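Penicillin-binding protein A (Mycobacterium tuberculosis, PDB 3UPO) probably cross-links the peptidoglycan of the bacterial cell wall as a penicillin-binding D,D-transpeptidase, and is probably required for the regulation of cell length. Local coordinates at residues 128-133 with 148-153; 332-337 with 355-360; 373-378 with 391-396. All coordinates share one frame; numbering follows the deposited sequence.

Interaction 1 of 3, residues 128-133 with 148-153; sequences PCKGAV and SSPSYD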
loop_
_atom_site.group_PDB
_atom_site.type_symbol
_atom_site.label_atom_id
_atom_site.label_comp_id
_atom_site.label_asym_id
_atom_site.label_seq_id
_atom_site.Cartn_x
_atom_site.Cartn_y
_atom_site.Cartn_z
ATOM N N PRO A 128 2.920 15.614 -11.119
ATOM C CA PRO A 128 2.875 14.216 -10.692
ATOM C C PRO A 128 3.576 13.927 -9.357
ATOM O O PRO A 128 4.624 14.493 -9.065
ATOM C CB PRO A 128 3.561 13.475 -11.850
ATOM C CG PRO A 128 4.482 14.508 -12.471
ATOM C CD PRO A 128 3.751 15.806 -12.332
ATOM N N CYS A 129 2.975 13.045 -8.555
ATOM C CA CYS A 129 3.582 12.574 -7.310
ATOM C C CYS A 129 4.463 11.337 -7.541
ATOM O O CYS A 129 4.163 10.532 -8.403
ATOM C CB CYS A 129 2.478 12.238 -6.297
ATOM S SG CYS A 129 1.372 13.629 -5.813
ATOM N N LYS A 130 5.558 11.210 -6.791
ATOM C CA LYS A 130 6.215 9.913 -6.552
ATOM C C LYS A 130 5.457 9.219 -5.410
ATOM O O LYS A 130 4.971 9.885 -4.499
ATOM C CB LYS A 130 7.682 10.070 -6.088
ATOM C CG LYS A 130 8.753 10.456 -7.105
ATOM C CD LYS A 130 8.828 11.999 -7.339
ATOM C CE LYS A 130 9.343 12.837 -6.111
ATOM N NZ LYS A 130 10.840 13.061 -6.022
ATOM N N GLY A 131 5.374 7.886 -5.457
ATOM C CA GLY A 131 4.831 7.092 -4.347
ATOM C C GLY A 131 3.867 6.008 -4.802
ATOM O O GLY A 131 3.978 5.486 -5.925
ATOM N N ALA A 132 2.893 5.704 -3.945
ATOM C CA ALA A 132 1.995 4.560 -4.118
ATOM C C ALA A 132 0.618 4.792 -3.499
ATOM O O ALA A 132 0.469 5.553 -2.549
ATOM C CB ALA A 132 2.635 3.297 -3.506
ATOM N N VAL A 133 -0.380 4.122 -4.058
ATOM C CA VAL A 133 -1.722 4.065 -3.497
ATOM C C VAL A 133 -2.155 2.599 -3.419
ATOM O O VAL A 133 -2.058 1.861 -4.408
ATOM C CB VAL A 133 -2.747 4.853 -4.342
ATOM C CG1 VAL A 133 -4.156 4.621 -3.826
ATOM C CG2 VAL A 133 -2.423 6.354 -4.343
ATOM N N SER A 148 1.518 2.533 -8.453
ATOM C CA SER A 148 2.850 3.038 -8.169
ATOM C C SER A 148 3.150 4.178 -9.149
ATOM O O SER A 148 2.692 4.164 -10.307
ATOM C CB SER A 148 3.896 1.927 -8.291
ATOM O OG SER A 148 5.134 2.320 -7.710
ATOM N N SER A 149 3.916 5.164 -8.686
ATOM C CA SER A 149 4.164 6.382 -9.470
ATOM C C SER A 149 5.563 6.929 -9.206
ATOM O O SER A 149 5.957 7.076 -8.047
ATOM C CB SER A 149 3.096 7.443 -9.156
ATOM O OG SER A 149 3.125 8.520 -10.078
ATOM N N PRO A 150 6.330 7.225 -10.278
ATOM C CA PRO A 150 5.915 7.109 -11.685
ATOM C C PRO A 150 5.862 5.640 -12.146
ATOM O O PRO A 150 6.457 4.765 -11.506
ATOM C CB PRO A 150 7.017 7.852 -12.438
ATOM C CG PRO A 150 8.240 7.685 -11.573
ATOM C CD PRO A 150 7.725 7.682 -10.142
ATOM N N SER A 151 5.153 5.384 -13.240
ATOM C CA SER A 151 5.101 4.056 -13.819
ATOM C C SER A 151 5.865 4.048 -15.146
ATOM O O SER A 151 6.695 4.924 -15.405
ATOM C CB SER A 151 3.653 3.603 -14.013
ATOM O OG SER A 151 3.566 2.183 -14.051
ATOM N N TYR A 152 5.616 3.037 -15.971
ATOM C CA TYR A 152 6.285 2.917 -17.263
ATOM C C TYR A 152 5.325 2.199 -18.188
ATOM O O TYR A 152 4.324 1.648 -17.727
ATOM C CB TYR A 152 7.585 2.125 -17.118
ATOM C CG TYR A 152 7.339 0.661 -16.788
ATOM C CD1 TYR A 152 7.287 -0.292 -17.804
ATOM C CD2 TYR A 152 7.135 0.238 -15.473
ATOM C CE1 TYR A 152 7.048 -1.636 -17.531
ATOM C CE2 TYR A 152 6.888 -1.109 -15.189
ATOM C CZ TYR A 152 6.858 -2.044 -16.232
ATOM O OH TYR A 152 6.622 -3.380 -15.997
ATOM N N ASP A 153 5.637 2.195 -19.482
ATOM C CA ASP A 153 4.812 1.543 -20.486
ATOM C C ASP A 153 5.359 0.132 -20.812
ATOM O O ASP A 153 6.402 0.001 -21.464
ATOM C CB ASP A 153 4.771 2.430 -21.728
ATOM C CG ASP A 153 3.921 1.866 -22.825
ATOM O OD1 ASP A 153 3.161 0.890 -22.570
ATOM O OD2 ASP A 153 4.027 2.408 -23.960
#

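Interaction 2 of 3, residues 332-337 with 355-360; sequences ITMRPY and RYQQRR. Unlike the reference sequence in segment 355-360: Arg-355 (reference Gly).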
loop_
_atom_site.group_PDB
_atom_site.type_symbol
_atom_site.label_atom_id
_atom_site.label_comp_id
_atom_site.label_asym_id
_atom_site.label_seq_id
_atom_site.Cartn_x
_atom_site.Cartn_y
_atom_site.Cartn_z
ATOM N N ILE A 332 -9.322 -8.088 12.861
ATOM C CA ILE A 332 -8.958 -9.310 12.146
ATOM C C ILE A 332 -8.361 -8.940 10.794
ATOM O O ILE A 332 -8.976 -8.219 10.005
ATOM C CB ILE A 332 -10.189 -10.248 11.980
ATOM C CG1 ILE A 332 -10.604 -10.813 13.349
ATOM C CG2 ILE A 332 -9.910 -11.392 10.984
ATOM C CD1 ILE A 332 -12.025 -11.314 13.401
ATOM N N THR A 333 -7.145 -9.425 10.556
ATOM C CA THR A 333 -6.412 -9.170 9.336
ATOM C C THR A 333 -6.778 -10.250 8.312
ATOM O O THR A 333 -6.561 -11.439 8.557
ATOM C CB THR A 333 -4.898 -9.218 9.608
ATOM O OG1 THR A 333 -4.562 -8.268 10.630
ATOM C CG2 THR A 333 -4.083 -8.937 8.326
ATOM N N MET A 334 -7.354 -9.845 7.184
ATOM C CA MET A 334 -7.603 -10.791 6.089
ATOM C C MET A 334 -6.349 -10.912 5.224
ATOM O O MET A 334 -5.702 -9.910 4.931
ATOM C CB MET A 334 -8.806 -10.372 5.248
ATOM C CG MET A 334 -10.116 -10.333 6.016
ATOM S SD MET A 334 -10.570 -11.884 6.826
ATOM C CE MET A 334 -11.051 -12.886 5.402
ATOM N N ARG A 335 -5.989 -12.136 4.848
ATOM C CA ARG A 335 -4.827 -12.351 3.982
ATOM C C ARG A 335 -5.022 -11.606 2.660
ATOM O O ARG A 335 -5.971 -11.900 1.937
ATOM C CB ARG A 335 -4.623 -13.846 3.725
ATOM C CG ARG A 335 -3.392 -14.153 2.866
ATOM C CD ARG A 335 -3.141 -15.636 2.797
ATOM N NE ARG A 335 -2.541 -16.109 4.050
ATOM C CZ ARG A 335 -2.425 -17.383 4.418
ATOM N NH1 ARG A 335 -2.894 -18.362 3.646
ATOM N NH2 ARG A 335 -1.846 -17.667 5.580
ATOM N N PRO A 336 -4.148 -10.621 2.351
ATOM C CA PRO A 336 -4.368 -9.841 1.131
ATOM C C PRO A 336 -4.023 -10.645 -0.140
ATOM O O PRO A 336 -3.028 -11.380 -0.169
ATOM C CB PRO A 336 -3.425 -8.645 1.299
ATOM C CG PRO A 336 -2.386 -9.096 2.207
ATOM C CD PRO A 336 -2.925 -10.201 3.061
ATOM N N TYR A 337 -4.847 -10.512 -1.174
ATOM C CA TYR A 337 -4.618 -11.235 -2.429
ATOM C C TYR A 337 -5.055 -10.421 -3.646
ATOM O O TYR A 337 -6.036 -9.669 -3.561
ATOM C CB TYR A 337 -5.336 -12.592 -2.408
ATOM C CG TYR A 337 -6.853 -12.522 -2.414
ATOM C CD1 TYR A 337 -7.570 -12.658 -3.605
ATOM C CD2 TYR A 337 -7.585 -12.331 -1.224
ATOM C CE1 TYR A 337 -8.967 -12.630 -3.623
ATOM C CE2 TYR A 337 -8.996 -12.287 -1.236
ATOM C CZ TYR A 337 -9.667 -12.432 -2.442
ATOM O OH TYR A 337 -11.039 -12.403 -2.489
ATOM N N ARG A 355 -10.908 -16.649 0.636
ATOM C CA ARG A 355 -10.546 -15.598 1.577
ATOM C C ARG A 355 -10.159 -16.221 2.907
ATOM O O ARG A 355 -10.759 -17.214 3.332
ATOM C CB ARG A 355 -11.716 -14.637 1.750
ATOM C CG ARG A 355 -12.061 -13.871 0.480
ATOM C CD ARG A 355 -13.536 -14.013 0.154
ATOM N NE ARG A 355 -13.933 -13.215 -1.005
ATOM C CZ ARG A 355 -15.198 -12.972 -1.355
ATOM N NH1 ARG A 355 -16.211 -13.458 -0.637
ATOM N NH2 ARG A 355 -15.452 -12.236 -2.428
ATOM N N TYR A 356 -9.166 -15.631 3.568
ATOM C CA TYR A 356 -8.576 -16.238 4.754
ATOM C C TYR A 356 -8.259 -15.245 5.896
ATOM O O TYR A 356 -7.657 -14.195 5.667
ATOM C CB TYR A 356 -7.331 -17.041 4.333
ATOM C CG TYR A 356 -6.565 -17.625 5.486
ATOM C CD1 TYR A 356 -6.991 -18.799 6.115
ATOM C CD2 TYR A 356 -5.418 -17.000 5.956
ATOM C CE1 TYR A 356 -6.277 -19.338 7.204
ATOM C CE2 TYR A 356 -4.702 -17.516 7.026
ATOM C CZ TYR A 356 -5.130 -18.680 7.651
ATOM O OH TYR A 356 -4.398 -19.161 8.714
ATOM N N GLN A 357 -8.673 -15.587 7.119
ATOM C CA GLN A 357 -8.355 -14.787 8.311
ATOM C C GLN A 357 -6.933 -15.093 8.757
ATOM O O GLN A 357 -6.638 -16.167 9.279
ATOM C CB GLN A 357 -9.345 -15.044 9.458
ATOM C CG GLN A 357 -10.766 -14.529 9.223
ATOM C CD GLN A 357 -11.707 -14.766 10.414
ATOM O OE1 GLN A 357 -11.286 -14.796 11.575
ATOM N NE2 GLN A 357 -12.988 -14.934 10.122
ATOM N N GLN A 358 -6.051 -14.135 8.548
ATOM C CA GLN A 358 -4.628 -14.334 8.762
ATOM C C GLN A 358 -4.281 -14.392 10.254
ATOM O O GLN A 358 -3.683 -15.367 10.711
ATOM C CB GLN A 358 -3.848 -13.239 8.032
ATOM C CG GLN A 358 -2.378 -13.467 7.954
ATOM C CD GLN A 358 -1.757 -12.741 6.781
ATOM O OE1 GLN A 358 -1.684 -11.507 6.753
ATOM N NE2 GLN A 358 -1.299 -13.507 5.800
ATOM N N ARG A 359 -4.632 -13.341 10.991
ATOM C CA ARG A 359 -4.609 -13.359 12.468
ATOM C C ARG A 359 -5.436 -12.216 13.061
ATOM O O ARG A 359 -5.859 -11.309 12.347
ATOM C CB ARG A 359 -3.169 -13.349 13.023
ATOM C CG ARG A 359 -2.534 -11.980 13.235
ATOM C CD ARG A 359 -1.149 -11.931 12.635
ATOM N NE ARG A 359 -1.192 -11.200 11.370
ATOM C CZ ARG A 359 -0.279 -11.269 10.401
ATOM N NH1 ARG A 359 0.781 -12.062 10.517
ATOM N NH2 ARG A 359 -0.443 -10.541 9.308
ATOM N N ARG A 360 -5.675 -12.287 14.362
ATOM C CA ARG A 360 -6.278 -11.191 15.097
ATOM C C ARG A 360 -5.180 -10.322 15.709
ATOM O O ARG A 360 -4.358 -10.808 16.501
ATOM C CB ARG A 360 -7.208 -11.713 16.189
ATOM C CG ARG A 360 -7.749 -10.613 17.057
ATOM C CD ARG A 360 -8.783 -11.118 18.043
ATOM N NE ARG A 360 -10.094 -11.320 17.433
ATOM C CZ ARG A 360 -10.898 -10.342 17.019
ATOM N NH1 ARG A 360 -12.075 -10.659 16.499
ATOM N NH2 ARG A 360 -10.528 -9.051 17.104
HETATM O O HOH W 1 -8.283 -13.183 2.501
#

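Interaction 3 of 3, residues 373-378 with 391-396; sequences LMVGAE and QIASKT. With PNM (open form - penicillin g), chain C.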
loop_
_atom_site.group_PDB
_atom_site.type_symbol
_atom_site.label_atom_id
_atom_site.label_comp_id
_atom_site.label_asym_id
_atom_site.label_seq_id
_atom_site.Cartn_x
_atom_site.Cartn_y
_atom_site.Cartn_z
ATOM N N LEU A 373 -10.897 7.044 17.623
ATOM C CA LEU A 373 -9.769 7.959 17.558
ATOM C C LEU A 373 -9.477 8.421 16.131
ATOM O O LEU A 373 -9.160 9.600 15.916
ATOM C CB LEU A 373 -8.522 7.302 18.151
ATOM C CG LEU A 373 -8.528 7.200 19.673
ATOM C CD1 LEU A 373 -7.409 6.299 20.170
ATOM C CD2 LEU A 373 -8.412 8.589 20.284
ATOM N N MET A 374 -9.599 7.492 15.177
ATOM C CA MET A 374 -9.327 7.754 13.787
ATOM C C MET A 374 -10.352 8.668 13.124
ATOM O O MET A 374 -9.976 9.556 12.351
ATOM C CB MET A 374 -9.123 6.447 13.016
ATOM C CG MET A 374 -7.720 5.875 13.260
ATOM S SD MET A 374 -7.318 4.282 12.510
ATOM C CE MET A 374 -6.969 4.757 10.808
ATOM N N VAL A 375 -11.635 8.462 13.428
ATOM C CA VAL A 375 -12.683 9.391 12.996
ATOM C C VAL A 375 -12.380 10.829 13.476
ATOM O O VAL A 375 -12.524 11.793 12.713
ATOM C CB VAL A 375 -14.093 8.926 13.474
ATOM C CG1 VAL A 375 -15.144 10.040 13.337
ATOM C CG2 VAL A 375 -14.522 7.686 12.698
ATOM N N GLY A 376 -11.945 10.954 14.731
ATOM C CA GLY A 376 -11.569 12.243 15.315
ATOM C C GLY A 376 -10.385 12.889 14.611
ATOM O O GLY A 376 -10.382 14.083 14.379
ATOM N N ALA A 377 -9.379 12.091 14.273
ATOM C CA ALA A 377 -8.185 12.596 13.584
ATOM C C ALA A 377 -8.483 13.018 12.151
ATOM O O ALA A 377 -7.838 13.943 11.652
ATOM C CB ALA A 377 -7.062 11.575 13.616
ATOM N N GLU A 378 -9.443 12.345 11.504
ATOM C CA GLU A 378 -9.980 12.778 10.203
ATOM C C GLU A 378 -10.669 14.155 10.240
ATOM O O GLU A 378 -10.495 14.952 9.316
ATOM C CB GLU A 378 -10.974 11.751 9.622
ATOM C CG GLU A 378 -11.711 12.212 8.341
ATOM C CD GLU A 378 -10.790 12.368 7.087
ATOM O OE1 GLU A 378 -9.571 12.112 7.169
ATOM O OE2 GLU A 378 -11.293 12.740 6.004
ATOM N N GLN A 391 -18.591 9.221 6.479
ATOM C CA GLN A 391 -17.703 9.302 7.632
ATOM C C GLN A 391 -16.429 8.484 7.404
ATOM O O GLN A 391 -16.491 7.263 7.228
ATOM C CB GLN A 391 -18.435 8.787 8.873
ATOM C CG GLN A 391 -17.703 8.973 10.197
ATOM C CD GLN A 391 -18.550 8.484 11.367
ATOM O OE1 GLN A 391 -18.849 7.291 11.473
ATOM N NE2 GLN A 391 -18.954 9.410 12.244
ATOM N N ILE A 392 -15.283 9.169 7.417
ATOM C CA ILE A 392 -13.980 8.541 7.209
ATOM C C ILE A 392 -13.196 8.470 8.511
ATOM O O ILE A 392 -13.228 9.413 9.299
ATOM C CB ILE A 392 -13.138 9.310 6.138
ATOM C CG1 ILE A 392 -13.840 9.264 4.769
ATOM C CG2 ILE A 392 -11.693 8.771 6.076
ATOM C CD1 ILE A 392 -13.257 10.203 3.714
ATOM N N ALA A 393 -12.492 7.353 8.725
ATOM C CA ALA A 393 -11.529 7.214 9.823
ATOM C C ALA A 393 -10.164 7.188 9.208
ATOM O O ALA A 393 -9.958 6.474 8.229
ATOM C CB ALA A 393 -11.756 5.930 10.583
ATOM N N SER A 394 -9.225 7.941 9.772
ATOM C CA SER A 394 -7.925 8.069 9.146
ATOM C C SER A 394 -6.849 8.404 10.135
ATOM O O SER A 394 -7.123 8.657 11.307
ATOM C CB SER A 394 -7.956 9.146 8.053
ATOM O OG SER A 394 -8.059 10.452 8.610
ATOM N N LYS A 395 -5.612 8.372 9.653
ATOM C CA LYS A 395 -4.472 8.938 10.360
ATOM C C LYS A 395 -3.472 9.426 9.319
ATOM O O LYS A 395 -3.074 8.656 8.425
ATOM C CB LYS A 395 -3.831 7.929 11.314
ATOM C CG LYS A 395 -2.678 8.520 12.152
ATOM C CD LYS A 395 -3.176 9.686 13.049
ATOM C CE LYS A 395 -2.054 10.393 13.777
ATOM N NZ LYS A 395 -1.436 11.463 12.952
ATOM N N THR A 396 -3.098 10.703 9.416
ATOM C CA THR A 396 -2.062 11.301 8.563
ATOM C C THR A 396 -0.672 11.043 9.120
ATOM O O THR A 396 -0.516 10.659 10.285
ATOM C CB THR A 396 -2.218 12.833 8.408
ATOM O OG1 THR A 396 -2.194 13.449 9.701
ATOM C CG2 THR A 396 -3.510 13.186 7.685
HETATM O O8 PNM C . 4.103 12.157 11.225
HETATM C C7 PNM C . 4.060 12.444 12.426
HETATM N N4 PNM C . 2.261 14.079 12.425
HETATM C C3 PNM C . 2.087 14.798 11.185
HETATM C C11 PNM C . 0.828 14.375 10.499
HETATM O O13 PNM C . 0.802 14.420 9.251
HETATM O O12 PNM C . -0.128 13.983 11.208
HETATM C C2 PNM C . 2.186 16.294 11.548
HETATM C C10 PNM C . 2.709 17.129 10.386
HETATM C C9 PNM C . 0.866 16.891 12.033
HETATM S S1 PNM C . 3.386 16.335 12.847
HETATM C C5 PNM C . 3.325 14.600 13.248
HETATM C C6 PNM C . 4.584 13.771 12.944
HETATM N N14 PNM C . 5.462 14.318 11.929
HETATM C C15 PNM C . 6.392 15.420 12.117
HETATM O O16 PNM C . 6.823 15.448 13.463
HETATM C C17 PNM C . 7.559 15.339 11.112
HETATM C C18 PNM C . 8.867 15.111 11.831
HETATM C C19 PNM C . 9.698 16.200 12.116
HETATM C C20 PNM C . 10.903 15.970 12.800
HETATM C C21 PNM C . 11.278 14.680 13.201
HETATM C C22 PNM C . 10.442 13.595 12.916
HETATM C C23 PNM C . 9.238 13.812 12.227
HETATM O O HOH W 2 -6.158 12.027 9.815
#

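Interaction 1 of 3, residues 128-133 with 148-153
Ser-149 meets the segment 128-133 with both its backbone and its side chain. Its CB lies 3.4 Å from Cys-129 O. The next atom, OG, stands anti to the backbone N (chi1 -168°). This turns the hydroxyl toward Cys-129, and OG donates a hydrogen bond to Cys-129 O at 2.8 Å. The C=O...OG angle is 170°, so the hydroxyl meets the carbonyl almost head-on. Gln-122 of helix 111-123 also bonds to OG, so this buried hydroxyl has two partners.

The backbone of Ser-149 pairs with Gly-131 as an antiparallel hydrogen-bonded pair. Gly-131 N donates to Ser-149 O at 2.8 Å, with an N-H...O angle of 159°. Ser-149 N returns a bond of 2.8 Å to Gly-131 O. Ser-149 O also receives a CA-H...O contact from Lys-130 CA at 3.2 Å. The backbone of Gly-131 is in an unusual conformation, in which a beta carbon would collide with the carbonyl of Lys-130.

Ala-132 and Ser-148 form the next pair, which is non-hydrogen-bonded. The OG of Ser-148 is held by the backbone of Thr-181 and Arg-183. Beyond Ser-149 the peptide bond before Pro-150 is cis, and the strand ends there. The CD of Pro-150 comes 4.2 Å from Lys-130 CG, while the amine of Lys-130 forms a salt bridge with Asp-436. The arrangement is the open end of an antiparallel beta hairpin, strands 131-136 and 143-149, at one margin of the five-stranded sheet of the transpeptidase domain.

Interaction 2 of 3, residues 332-337 with 355-360
Thr-333 O accepts the shortest direct hydrogen bond between the segments, 2.7 Å from Gln-358 N. Thr-333 N donates in turn to Arg-359 O at 2.9 Å. Further along, Arg-335 N reaches Tyr-356 O at 2.8 Å, and this bond is nearly straight (N-H...O 172°). Water 1 lies beside it. It accepts from Tyr-356 N and lies within hydrogen-bonding distance of Arg-335 O.

The side chain of Arg-335 leaves with CG anti to the backbone N (chi1 -178°) and bends only at chi3. This lays its guanidinium against the ring of Tyr-356. Tyr-356 CD2 sits over the centre of the guanidinium, 3.4 Å from CZ of Arg-335. The two planes are 36° apart, so the groups are tilted and not stacked flat.

Ile-332, Met-334, Gln-357 and Arg-360 share one face of the strand pair. The SD of Met-334 lies 3.6 Å from Gln-357 CG, and Ile-332 CG2 touches the same CG. Ile-332 CG1 lies over one face of the Arg-360 guanidinium, toward its rim. NH2 of that arginine bonds to the carbonyls of Val-362 and Gly-330. At the far end Arg-355, which differs from the reference sequence, gives a weak bond from NE to Tyr-337 OH at 3.4 Å.

Strands 332-334 and 357-360 form a small antiparallel sheet of their own at the surface. Helix 317-328 leads into the first strand, packs against Thr-333, Pro-336 and Gln-358 through Glu-322, and bonds to Thr-333 OG1 through Thr-326. Beyond the strands, the backbone of Tyr-337 pairs with Gly-141 and Ile-143.

Interaction 3 of 3, residues 373-378 with 391-396
The active-site edge strand of the transpeptidase domain, 393-399, packs here against helix 364-380. Ser-394 gives the helix two hydrogen bonds, one from N and one from OG. Its N gives a 3.1 Å bond to Met-374 O. The donor stands above the carbonyl plane, 70° out of it. Glu-378 N reaches the same oxygen from the opposite face, in the normal helical bond.

The second donor, Ser-394 OG, gives a 2.7 Å bond to Glu-378 OE1 on its anti side. Glu-378 extends with CG anti to the backbone N (chi1 173°) and then bends at chi2, which curls the carboxylate back to the serine. This buried carboxylate has further partners. OE1 bonds to Tyr-414 OH, and OE2 forms a salt bridge with Arg-451, which probably stabilises its negative charge. Water 2 donates to Ser-394 OG and, weakly, to Ala-377 O.

Lys-395 and Thr-396 begin what appears to be the KTG-type motif of penicillin-binding enzymes, next to Ser-193, the nucleophile by similarity. Thr-396 OG1 donates to O12 of the opened penicillin G at 2.6 Å. Lys-395 NZ lies 3.3 Å from that O12 and bonds to Ser-252 OG and Thr-396 O.

Beside these bonds, Ala-393 CB sits 3.6 Å from Met-374 CB and 3.9 Å from Val-375 CG2. The side chain of Ile-392 lies against the Glu-378 carboxylate, with CG2 3.8 Å from Glu-378 CD.

Interactions 1 and 3 are buried, while interaction 2 lies at the surface. Interactions 1 and 3 reach the same five-stranded sheet, at its outermost strands 143-149 and 393-399; their centres are about 25 Å apart. Interaction 1 pairs strand with strand, mostly through backbone bonds. Interaction 3 sets a helix on a strand and buries a carboxylate, while the far end of its strand reaches the penicillin. Interaction 2 belongs to a separate two-stranded sheet, where arginine, tyrosine and glutamine side chains pack with Ile-332 and Met-334 around the strand pair. Strand 357-360 runs on to helix 364-380, so interactions 2 and 3 use successive elements of the chain. None of the three contacts touches another.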